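Local atomic coordinates of protein LRIM1 (Anopheles gambiae, PDB entry 3O53), a protein that pairs with APL1C in a leucine-rich-repeat heterodimer that regulates complement-like immunity in the mosquito, and is represented here by its leucine-rich repeat domain. Residues R145-D150 and T170-N175; V159-L164 and Y182-Q187; L226-K231 and G248-T253; F235-E240 and N261-T266. All coordinates share one frame; numbering follows the deposited sequence.

Contact 1 (R145-D150 and T170-N175); sequences RVQYLD and TLEHLN
Y148 lies across the start of the H173 side chain: its CD1 comes 3.6 Å from H173 CB, and the two rings meet obliquely, planes 54° apart. At the far end of the tyrosine, Y148 OH and a water are 2.8 Å apart, and the same water accepts from N175 ND2. H173 ND1 is hydrogen-bonded to T195 OG1 on strand 195-197. Beside this pair D150 and N175 point the same way, carboxylate and amide planes only 18° apart; OD1 of D150 rests against N175 CB, while OD2 forms a salt bridge with K152. N175 OD1 accepts from Q177 N.

On the other face L149 and L174 run side by side in matching conformations, each with CG anti to its backbone N, and L149 CD2 meets L174 CD1 at 3.9 Å. Before the corner at Q147, V146 CG1 lies beside L171 CD1.

The corner itself is held by three hydrogen bonds, two to the Q147 carbonyl O and one from its side chain. The carbonyl accepts from both E172 N (2.8 Å) and H173 N, and NE2 gives a bond to E172 OE2 at 3.0 Å, arriving well above the carboxylate plane. One residue earlier T170 OG1 donates to V146 O at 2.7 Å, also from above the carbonyl plane, and T170 CG2 sits over one face of the R145 guanidinium.

The bonds L149 N to H173 O and N175 N to L149 O set the parallel register. Short parallel strands, one per coil, with their leucines stacked in the interior, are characteristic of a leucine-rich repeat solenoid.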
# COMPACT_ATOMS: atom_id res chain seq x y z
N ARG A 145 -0.46 11.49 8.10
CA ARG A 145 -0.29 12.41 6.98
C ARG A 145 0.29 11.70 5.76
O ARG A 145 1.00 12.29 4.94
CB ARG A 145 0.58 13.61 7.39
CG ARG A 145 -0.03 14.40 8.55
CD ARG A 145 0.66 15.74 8.77
NE ARG A 145 0.76 16.51 7.53
CZ ARG A 145 -0.25 17.15 6.96
NH1 ARG A 145 -1.46 17.11 7.50
NH2 ARG A 145 -0.06 17.82 5.83
N VAL A 146 -0.03 10.42 5.64
CA VAL A 146 0.30 9.66 4.46
C VAL A 146 -0.58 10.08 3.28
O VAL A 146 -1.79 10.25 3.40
CB VAL A 146 0.12 8.15 4.71
CG1 VAL A 146 0.52 7.37 3.48
CG2 VAL A 146 0.94 7.72 5.92
N GLN A 147 0.05 10.25 2.13
CA GLN A 147 -0.67 10.65 0.93
C GLN A 147 -0.82 9.44 0.01
O GLN A 147 -1.88 9.18 -0.53
CB GLN A 147 0.11 11.77 0.22
CG GLN A 147 -0.55 12.27 -1.05
CD GLN A 147 0.02 13.60 -1.52
OE1 GLN A 147 1.23 13.78 -1.58
NE2 GLN A 147 -0.86 14.53 -1.85
N TYR A 148 0.27 8.69 -0.15
CA TYR A 148 0.28 7.52 -1.02
C TYR A 148 0.81 6.34 -0.20
O TYR A 148 1.88 6.44 0.39
CB TYR A 148 1.17 7.80 -2.23
CG TYR A 148 1.26 6.66 -3.20
CD1 TYR A 148 0.51 6.66 -4.38
CD2 TYR A 148 2.11 5.59 -2.97
CE1 TYR A 148 0.61 5.61 -5.28
CE2 TYR A 148 2.21 4.55 -3.86
CZ TYR A 148 1.46 4.56 -5.01
OH TYR A 148 1.57 3.51 -5.88
N LEU A 149 0.08 5.24 -0.17
CA LEU A 149 0.50 4.07 0.60
C LEU A 149 0.34 2.82 -0.23
O LEU A 149 -0.78 2.40 -0.52
CB LEU A 149 -0.30 3.94 1.89
CG LEU A 149 0.09 2.76 2.80
CD1 LEU A 149 1.59 2.73 3.10
CD2 LEU A 149 -0.69 2.80 4.10
N ASP A 150 1.46 2.23 -0.60
CA ASP A 150 1.45 1.00 -1.38
C ASP A 150 1.90 -0.15 -0.51
O ASP A 150 3.07 -0.24 -0.14
CB ASP A 150 2.35 1.13 -2.61
CG ASP A 150 2.28 -0.10 -3.50
OD1 ASP A 150 1.37 -0.93 -3.30
OD2 ASP A 150 3.14 -0.24 -4.40
N THR A 170 -5.29 13.41 4.32
CA THR A 170 -4.19 13.43 3.36
C THR A 170 -4.17 12.25 2.39
O THR A 170 -3.64 12.35 1.29
CB THR A 170 -2.83 13.44 4.09
OG1 THR A 170 -2.74 12.29 4.94
CG2 THR A 170 -2.68 14.70 4.93
N LEU A 171 -4.74 11.12 2.80
CA LEU A 171 -4.57 9.89 2.03
C LEU A 171 -5.32 9.99 0.70
O LEU A 171 -6.51 10.27 0.66
CB LEU A 171 -5.07 8.67 2.83
CG LEU A 171 -4.66 7.30 2.27
CD1 LEU A 171 -3.15 7.13 2.29
CD2 LEU A 171 -5.33 6.16 3.04
N GLU A 172 -4.59 9.75 -0.38
CA GLU A 172 -5.14 9.81 -1.73
C GLU A 172 -5.17 8.44 -2.40
O GLU A 172 -6.07 8.14 -3.16
CB GLU A 172 -4.34 10.79 -2.58
CG GLU A 172 -4.45 12.23 -2.07
CD GLU A 172 -3.67 13.23 -2.90
OE1 GLU A 172 -2.96 12.83 -3.84
OE2 GLU A 172 -3.76 14.44 -2.59
N HIS A 173 -4.17 7.61 -2.12
CA HIS A 173 -4.09 6.30 -2.74
C HIS A 173 -3.72 5.24 -1.70
O HIS A 173 -2.73 5.38 -0.99
CB HIS A 173 -3.04 6.30 -3.86
CG HIS A 173 -3.30 7.31 -4.93
ND1 HIS A 173 -4.22 7.11 -5.94
CD2 HIS A 173 -2.75 8.53 -5.17
CE1 HIS A 173 -4.23 8.16 -6.74
NE2 HIS A 173 -3.34 9.03 -6.30
N LEU A 174 -4.52 4.18 -1.65
CA LEU A 174 -4.26 3.06 -0.75
C LEU A 174 -4.28 1.77 -1.57
O LEU A 174 -5.33 1.39 -2.07
CB LEU A 174 -5.32 3.01 0.36
CG LEU A 174 -5.22 1.90 1.42
CD1 LEU A 174 -3.84 1.86 2.03
CD2 LEU A 174 -6.29 2.08 2.51
N ASN A 175 -3.13 1.11 -1.72
CA ASN A 175 -3.04 -0.15 -2.46
C ASN A 175 -2.81 -1.28 -1.49
O ASN A 175 -1.80 -1.31 -0.80
CB ASN A 175 -1.89 -0.11 -3.47
CG ASN A 175 -1.99 -1.19 -4.55
OD1 ASN A 175 -2.67 -2.22 -4.39
ND2 ASN A 175 -1.29 -0.94 -5.66
O HOH W 1 -0.30 1.67 -6.89

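Contact 2 (V159-L164 and Y182-Q187); sequences VNFAEL and YDVKGQ
The carbonyl O of V159 is held by two groups: K185 N donates to it at 3.0 Å, and a water lies 2.9 Å from it and also within bonding distance of D183 OD2, with more acceptors around it than it has protons to give. V159 N in turn gives a bond to D183 O, and F161 N one to K185 O at 2.9 Å, so that 159-160 and 183-185 form a short parallel two-stranded sheet. It belongs to the side of the leucine-rich repeat solenoid away from the main run of strands, each strand coming from its own coil.

V159 and V184 turn to the same face, where V159 CB approaches V184 CG2. F161 continues that buried surface. With CG anti to its carbonyl carbon (chi1 -75°), its ring crosses V184 obliquely, CE2 meeting V184 CG1 at 3.6 Å, while G186 O comes up to the ring edge near CD2, in the ring plane. G186 CA comes to 3.8 Å from N160 OD1.

The other face carries N160 and the exposed K185, whose aliphatic chain stays extended beyond CG; its CE passes 3.4 Å from N160 ND2. Beyond the strand the backbone winds into a 3-10 turn, with E163 N bonded to N160 O. N160 also opens this turn as an Asx turn: its OD1 accepts from A162 N at 3.1 Å, the donor standing 44° out of the amide carbonyl plane.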
# COMPACT_ATOMS: atom_id res chain seq x y z
N VAL A 159 -7.77 -5.44 7.96
CA VAL A 159 -7.60 -4.00 7.86
C VAL A 159 -8.62 -3.29 8.75
O VAL A 159 -9.81 -3.59 8.71
CB VAL A 159 -7.81 -3.51 6.41
CG1 VAL A 159 -7.92 -1.97 6.37
CG2 VAL A 159 -6.66 -3.99 5.53
N ASN A 160 -8.13 -2.34 9.54
CA ASN A 160 -8.99 -1.48 10.34
C ASN A 160 -8.68 -0.04 9.95
O ASN A 160 -7.61 0.48 10.26
CB ASN A 160 -8.71 -1.71 11.83
CG ASN A 160 -9.57 -0.83 12.75
OD1 ASN A 160 -10.27 0.08 12.29
ND2 ASN A 160 -9.49 -1.09 14.05
N PHE A 161 -9.61 0.60 9.24
CA PHE A 161 -9.37 1.92 8.69
C PHE A 161 -9.01 2.93 9.76
O PHE A 161 -8.26 3.86 9.49
CB PHE A 161 -10.60 2.42 7.92
CG PHE A 161 -10.78 1.77 6.57
CD1 PHE A 161 -9.70 1.64 5.70
CD2 PHE A 161 -12.03 1.30 6.17
CE1 PHE A 161 -9.86 1.04 4.45
CE2 PHE A 161 -12.20 0.71 4.92
CZ PHE A 161 -11.11 0.57 4.06
N ALA A 162 -9.54 2.76 10.96
CA ALA A 162 -9.22 3.64 12.07
C ALA A 162 -7.71 3.76 12.29
O ALA A 162 -7.22 4.78 12.76
CB ALA A 162 -9.91 3.15 13.34
N GLU A 163 -6.97 2.71 11.96
CA GLU A 163 -5.52 2.74 12.16
C GLU A 163 -4.82 3.71 11.21
O GLU A 163 -3.65 4.04 11.39
CB GLU A 163 -4.93 1.32 12.06
CG GLU A 163 -5.25 0.48 13.30
CD GLU A 163 -4.87 -0.98 13.18
OE1 GLU A 163 -4.14 -1.35 12.23
OE2 GLU A 163 -5.29 -1.77 14.05
N LEU A 164 -5.56 4.20 10.22
CA LEU A 164 -5.06 5.18 9.27
C LEU A 164 -5.72 6.55 9.49
O LEU A 164 -5.62 7.44 8.65
CB LEU A 164 -5.32 4.72 7.83
CG LEU A 164 -4.51 3.50 7.36
CD1 LEU A 164 -4.85 3.13 5.91
CD2 LEU A 164 -3.02 3.78 7.51
N TYR A 182 -9.06 -10.82 5.04
CA TYR A 182 -10.35 -11.52 5.13
C TYR A 182 -11.40 -10.67 5.83
O TYR A 182 -12.60 -10.98 5.78
CB TYR A 182 -10.19 -12.88 5.83
CG TYR A 182 -10.06 -12.78 7.32
CD1 TYR A 182 -11.16 -12.94 8.15
CD2 TYR A 182 -8.83 -12.53 7.91
CE1 TYR A 182 -11.05 -12.85 9.53
CE2 TYR A 182 -8.70 -12.44 9.29
CZ TYR A 182 -9.81 -12.60 10.09
OH TYR A 182 -9.68 -12.51 11.46
N ASP A 183 -10.97 -9.58 6.46
CA ASP A 183 -11.91 -8.72 7.18
C ASP A 183 -11.47 -7.26 7.13
O ASP A 183 -10.29 -6.94 7.28
CB ASP A 183 -12.00 -9.17 8.65
CG ASP A 183 -13.10 -8.44 9.41
OD1 ASP A 183 -14.26 -8.44 8.94
OD2 ASP A 183 -12.81 -7.86 10.48
N VAL A 184 -12.43 -6.37 6.91
CA VAL A 184 -12.16 -4.94 6.97
C VAL A 184 -13.19 -4.31 7.91
O VAL A 184 -14.35 -4.70 7.91
CB VAL A 184 -12.28 -4.27 5.57
CG1 VAL A 184 -12.10 -2.77 5.67
CG2 VAL A 184 -11.26 -4.86 4.60
N LYS A 185 -12.76 -3.34 8.70
CA LYS A 185 -13.69 -2.60 9.52
C LYS A 185 -13.17 -1.19 9.70
O LYS A 185 -12.09 -0.87 9.20
CB LYS A 185 -13.87 -3.28 10.88
CG LYS A 185 -12.65 -3.22 11.78
CD LYS A 185 -12.95 -3.87 13.13
CE LYS A 185 -11.84 -3.61 14.14
NZ LYS A 185 -12.15 -4.17 15.49
N GLY A 186 -13.93 -0.35 10.39
CA GLY A 186 -13.52 1.02 10.67
C GLY A 186 -14.28 2.01 9.82
O GLY A 186 -14.50 1.80 8.63
N GLN A 187 -14.71 3.10 10.45
CA GLN A 187 -15.37 4.18 9.74
C GLN A 187 -14.48 5.40 9.78
O GLN A 187 -14.32 6.01 10.83
CB GLN A 187 -16.72 4.51 10.38
CG GLN A 187 -17.64 3.33 10.54
CD GLN A 187 -18.13 2.79 9.22
OE1 GLN A 187 -18.02 3.45 8.18
NE2 GLN A 187 -18.67 1.58 9.24
O HOH W 2 -10.52 -5.84 10.45

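Contact 3 (L226-K231 and G248-T253); sequences LVLIEK and GFHCGT
F249 packs tightly into the inner side of this contact, its CE1 wedged between L226 CB at 3.6 Å and I229 CD1 at 3.7 Å. The ring runs beside L226, pointing the same way, and crosses I229 obliquely; V227 O lies near the ring plane, at its edge.

The backbones hold this wedge in place. G248 N donates to L226 O, and H250 N to V227 O at 3.0 Å in a nearly straight bond that uses an in-plane lone pair. H250 is the N-cap residue of the helix that starts at C251, and its ring lies under G252 N, which stands 3.2 Å above the ring centre; ND1 is held by L299 N. In the first turn of the helix, T253 turns back to the strand: OG1, anti to its backbone N (chi1 -151°), accepts from I229 N at 2.8 Å with an N-H...O angle of 173°, while CG2 touches V227 O.

The rim is looser: G248, next to F249, is exposed, and at the other end a water, not a side chain, joins I229 O to T253 O, at 2.8 Å from each.

Here strand 228-229 meets the start of the capping helix 251-259, whose L254 and F257 also pack on I229. C251 is bonded to C296 by a disulfide, and helix 303-310 covers V227 and L228 through A304.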
# COMPACT_ATOMS: atom_id res chain seq x y z
N LEU A 226 -16.44 -12.24 -2.27
CA LEU A 226 -17.61 -11.51 -1.79
C LEU A 226 -18.90 -12.27 -2.06
O LEU A 226 -19.14 -12.74 -3.16
CB LEU A 226 -17.70 -10.14 -2.46
CG LEU A 226 -16.56 -9.16 -2.14
CD1 LEU A 226 -16.74 -7.89 -2.95
CD2 LEU A 226 -16.49 -8.85 -0.62
N VAL A 227 -19.73 -12.36 -1.03
CA VAL A 227 -21.06 -12.94 -1.16
C VAL A 227 -22.12 -11.84 -1.03
O VAL A 227 -23.11 -11.83 -1.75
CB VAL A 227 -21.32 -14.00 -0.07
CG1 VAL A 227 -22.64 -14.71 -0.34
CG2 VAL A 227 -20.17 -15.00 0.00
N LEU A 228 -21.88 -10.91 -0.11
CA LEU A 228 -22.84 -9.85 0.18
C LEU A 228 -22.20 -8.47 0.18
O LEU A 228 -21.01 -8.32 0.44
CB LEU A 228 -23.48 -10.07 1.56
CG LEU A 228 -24.28 -11.35 1.75
CD1 LEU A 228 -24.89 -11.38 3.15
CD2 LEU A 228 -25.35 -11.47 0.68
N ILE A 229 -23.03 -7.47 -0.10
CA ILE A 229 -22.66 -6.06 -0.05
C ILE A 229 -23.64 -5.34 0.86
O ILE A 229 -24.84 -5.60 0.80
CB ILE A 229 -22.78 -5.39 -1.45
CG1 ILE A 229 -21.86 -6.08 -2.45
CG2 ILE A 229 -22.46 -3.89 -1.36
CD1 ILE A 229 -22.05 -5.60 -3.91
N GLU A 230 -23.14 -4.44 1.69
CA GLU A 230 -23.98 -3.64 2.58
C GLU A 230 -24.86 -2.73 1.73
O GLU A 230 -24.36 -1.89 0.98
CB GLU A 230 -23.11 -2.82 3.54
CG GLU A 230 -23.87 -1.77 4.33
CD GLU A 230 -25.01 -2.36 5.15
OE1 GLU A 230 -24.73 -3.23 6.01
OE2 GLU A 230 -26.17 -1.97 4.93
N LYS A 231 -26.18 -2.89 1.85
CA LYS A 231 -27.11 -2.16 0.98
C LYS A 231 -27.11 -0.66 1.26
O LYS A 231 -27.54 0.13 0.42
CB LYS A 231 -28.53 -2.72 1.15
CG LYS A 231 -29.10 -2.57 2.55
CD LYS A 231 -30.48 -3.21 2.68
CE LYS A 231 -31.46 -2.61 1.68
NZ LYS A 231 -32.85 -3.08 1.91
N GLY A 248 -18.39 -14.04 -5.61
CA GLY A 248 -19.45 -15.05 -5.59
C GLY A 248 -20.75 -14.50 -5.04
O GLY A 248 -21.29 -15.00 -4.07
N PHE A 249 -21.26 -13.45 -5.68
CA PHE A 249 -22.38 -12.69 -5.13
C PHE A 249 -23.69 -13.46 -5.09
O PHE A 249 -23.99 -14.24 -5.99
CB PHE A 249 -22.62 -11.42 -5.95
CG PHE A 249 -21.55 -10.39 -5.80
CD1 PHE A 249 -21.34 -9.77 -4.58
CD2 PHE A 249 -20.77 -10.02 -6.88
CE1 PHE A 249 -20.36 -8.81 -4.43
CE2 PHE A 249 -19.78 -9.06 -6.74
CZ PHE A 249 -19.58 -8.46 -5.52
N HIS A 250 -24.49 -13.20 -4.06
CA HIS A 250 -25.89 -13.56 -4.07
C HIS A 250 -26.62 -12.50 -4.89
O HIS A 250 -26.41 -11.31 -4.70
CB HIS A 250 -26.43 -13.59 -2.63
CG HIS A 250 -27.91 -13.43 -2.52
ND1 HIS A 250 -28.80 -14.25 -3.19
CD2 HIS A 250 -28.67 -12.57 -1.80
CE1 HIS A 250 -30.04 -13.88 -2.89
NE2 HIS A 250 -29.98 -12.87 -2.05
N CYS A 251 -27.45 -12.94 -5.83
CA CYS A 251 -28.14 -12.00 -6.72
C CYS A 251 -28.88 -10.92 -5.94
O CYS A 251 -28.82 -9.74 -6.30
CB CYS A 251 -29.12 -12.74 -7.64
SG CYS A 251 -28.30 -13.67 -8.94
N GLY A 252 -29.56 -11.31 -4.88
CA GLY A 252 -30.31 -10.36 -4.08
C GLY A 252 -29.44 -9.22 -3.60
O GLY A 252 -29.90 -8.08 -3.50
N THR A 253 -28.17 -9.49 -3.29
CA THR A 253 -27.33 -8.44 -2.73
C THR A 253 -27.00 -7.40 -3.80
O THR A 253 -26.94 -6.21 -3.53
CB THR A 253 -26.05 -9.01 -2.09
OG1 THR A 253 -25.62 -8.15 -1.03
CG2 THR A 253 -24.93 -9.17 -3.13
O HOH W 3 -27.06 -5.28 -0.88

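Contact 4 (F235-E240 and N261-T266); sequences FSQNLE and NQRVQT
The R263 guanidinium has the 236-239 turn on one face and at its edge: Q237 CA lies 3.9 Å above its plane, offset toward the rim, and the Q237 amide is turned only 24° from that plane. In the plane, at the edge, NH1 and NH2 both point at one atom, L239 O. NH1 is 3.0 Å from it and arrives on an in-plane lone pair; NH2 is longer, at 3.3 Å, and less straight. A water in the same plane accepts from NH1 at 2.8 Å and donates to S236 O, so the guanidinium spans both ends of the turn. It gets there on a chain extended from CG to NE, with CG anti to the backbone N.

The F235 ring has N261 OD1 near its plane, at its edge. That oxygen takes a weak bond from F235 N, and a water donates both to it and to F235 O, 2.6 Å from each. N261 ND2 faces the other way, to the carbonyls of F257 and L233. N261 is the N-cap residue of the helix that follows, though its side chain makes no capping bond.

Between these polar links V264 makes the apolar contact. Its CG2 touches L239 CD2 at 3.8 Å and F235 CB at 4.0 Å, and the L239 and V264 side chains cross at about a right angle.

The loop itself is a type I turn from S236 to L239, with an ST turn in which S236 OG accepts from N238 N. A helix laid against the last leucine-rich repeat in this way is characteristic of the C-terminal cap of such a solenoid.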
# COMPACT_ATOMS: atom_id res chain seq x y z
N PHE A 235 -22.00 5.57 -3.13
CA PHE A 235 -20.83 6.21 -3.72
C PHE A 235 -21.21 7.54 -4.35
O PHE A 235 -22.39 7.87 -4.45
CB PHE A 235 -20.16 5.26 -4.71
CG PHE A 235 -19.50 4.08 -4.05
CD1 PHE A 235 -18.17 4.14 -3.66
CD2 PHE A 235 -20.23 2.93 -3.76
CE1 PHE A 235 -17.57 3.07 -3.02
CE2 PHE A 235 -19.63 1.85 -3.11
CZ PHE A 235 -18.30 1.93 -2.75
N SER A 236 -20.20 8.30 -4.77
CA SER A 236 -20.39 9.64 -5.28
C SER A 236 -20.25 9.68 -6.79
O SER A 236 -19.93 8.67 -7.42
CB SER A 236 -19.36 10.58 -4.67
OG SER A 236 -18.08 10.35 -5.23
N GLN A 237 -20.47 10.86 -7.37
CA GLN A 237 -20.33 11.05 -8.81
C GLN A 237 -18.87 11.02 -9.25
O GLN A 237 -18.59 11.01 -10.44
CB GLN A 237 -20.96 12.38 -9.23
CG GLN A 237 -22.36 12.24 -9.80
CD GLN A 237 -22.74 13.39 -10.71
OE1 GLN A 237 -21.89 14.19 -11.09
NE2 GLN A 237 -24.01 13.46 -11.07
N ASN A 238 -17.95 11.03 -8.29
CA ASN A 238 -16.52 10.92 -8.59
C ASN A 238 -16.17 9.56 -9.18
O ASN A 238 -15.20 9.43 -9.91
CB ASN A 238 -15.70 11.12 -7.32
CG ASN A 238 -15.73 12.54 -6.83
OD1 ASN A 238 -15.97 13.47 -7.59
ND2 ASN A 238 -15.48 12.72 -5.53
N LEU A 239 -16.95 8.55 -8.83
CA LEU A 239 -16.64 7.18 -9.18
C LEU A 239 -16.57 6.98 -10.70
O LEU A 239 -17.53 7.26 -11.40
CB LEU A 239 -17.69 6.26 -8.57
CG LEU A 239 -17.44 4.75 -8.66
CD1 LEU A 239 -16.33 4.33 -7.69
CD2 LEU A 239 -18.73 3.98 -8.37
N GLU A 240 -15.42 6.52 -11.20
CA GLU A 240 -15.25 6.25 -12.63
C GLU A 240 -14.83 4.79 -12.90
O GLU A 240 -14.90 4.32 -14.03
CB GLU A 240 -14.17 7.15 -13.21
CG GLU A 240 -14.39 8.64 -12.99
CD GLU A 240 -13.22 9.47 -13.48
OE1 GLU A 240 -12.20 8.89 -13.91
OE2 GLU A 240 -13.31 10.72 -13.43
N ASN A 261 -27.99 2.65 -6.05
CA ASN A 261 -26.76 3.14 -6.65
C ASN A 261 -26.78 2.88 -8.16
O ASN A 261 -25.87 2.25 -8.71
CB ASN A 261 -25.55 2.46 -6.03
CG ASN A 261 -25.34 2.84 -4.56
OD1 ASN A 261 -24.59 3.76 -4.25
ND2 ASN A 261 -26.02 2.13 -3.67
N GLN A 262 -27.82 3.36 -8.82
CA GLN A 262 -28.02 3.09 -10.24
C GLN A 262 -26.83 3.49 -11.10
O GLN A 262 -26.45 2.76 -12.03
CB GLN A 262 -29.28 3.81 -10.74
CG GLN A 262 -30.57 3.08 -10.40
CD GLN A 262 -30.57 1.65 -10.90
OE1 GLN A 262 -29.88 1.32 -11.87
NE2 GLN A 262 -31.32 0.78 -10.24
N ARG A 263 -26.25 4.65 -10.82
CA ARG A 263 -25.07 5.10 -11.56
C ARG A 263 -23.86 4.19 -11.33
O ARG A 263 -23.01 4.03 -12.20
CB ARG A 263 -24.70 6.53 -11.17
CG ARG A 263 -23.48 7.03 -11.91
CD ARG A 263 -23.14 8.47 -11.57
NE ARG A 263 -22.01 8.95 -12.36
CZ ARG A 263 -20.74 8.64 -12.12
NH1 ARG A 263 -20.45 7.86 -11.09
NH2 ARG A 263 -19.77 9.12 -12.89
N VAL A 264 -23.77 3.60 -10.14
CA VAL A 264 -22.67 2.69 -9.87
C VAL A 264 -22.83 1.45 -10.76
O VAL A 264 -21.85 0.91 -11.26
CB VAL A 264 -22.59 2.30 -8.37
CG1 VAL A 264 -21.45 1.30 -8.13
CG2 VAL A 264 -22.39 3.55 -7.51
N GLN A 265 -24.07 1.01 -10.97
CA GLN A 265 -24.30 -0.15 -11.82
C GLN A 265 -23.77 0.12 -13.22
O GLN A 265 -23.23 -0.77 -13.88
CB GLN A 265 -25.79 -0.50 -11.88
CG GLN A 265 -26.07 -1.75 -12.70
CD GLN A 265 -27.53 -2.13 -12.73
OE1 GLN A 265 -28.28 -1.84 -11.79
NE2 GLN A 265 -27.95 -2.80 -13.79
N THR A 266 -23.94 1.36 -13.67
CA THR A 266 -23.49 1.78 -14.99
C THR A 266 -21.97 1.85 -15.04
O THR A 266 -21.35 1.46 -16.04
CB THR A 266 -24.07 3.16 -15.32
OG1 THR A 266 -25.50 3.07 -15.36
CG2 THR A 266 -23.53 3.68 -16.66
O HOH W 4 -24.23 6.17 -5.13
O HOH W 5 -21.65 6.76 -8.78

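From the N terminus, 145-150 pairs with 170-175 in contact 1, and the chain passes through 159-164 on the way, so contact 2, closed by 182-187, crosses it. The two touch in the solenoid interior, where L164 packs on L149, L171 and L174, and F161 on L174; one joins neighbouring coils on the main strand side, the other on the far side. Contacts 3 and 4 come later in the chain and cross each other likewise: 226-231, 235-240, 248-253, 261-266. Their centres are about 17 Å apart, and together they fasten helices 251-259 and 262-276 onto the final repeats. The centres of contacts 3 and 4 lie about 28 and 22 Å from that of contact 1.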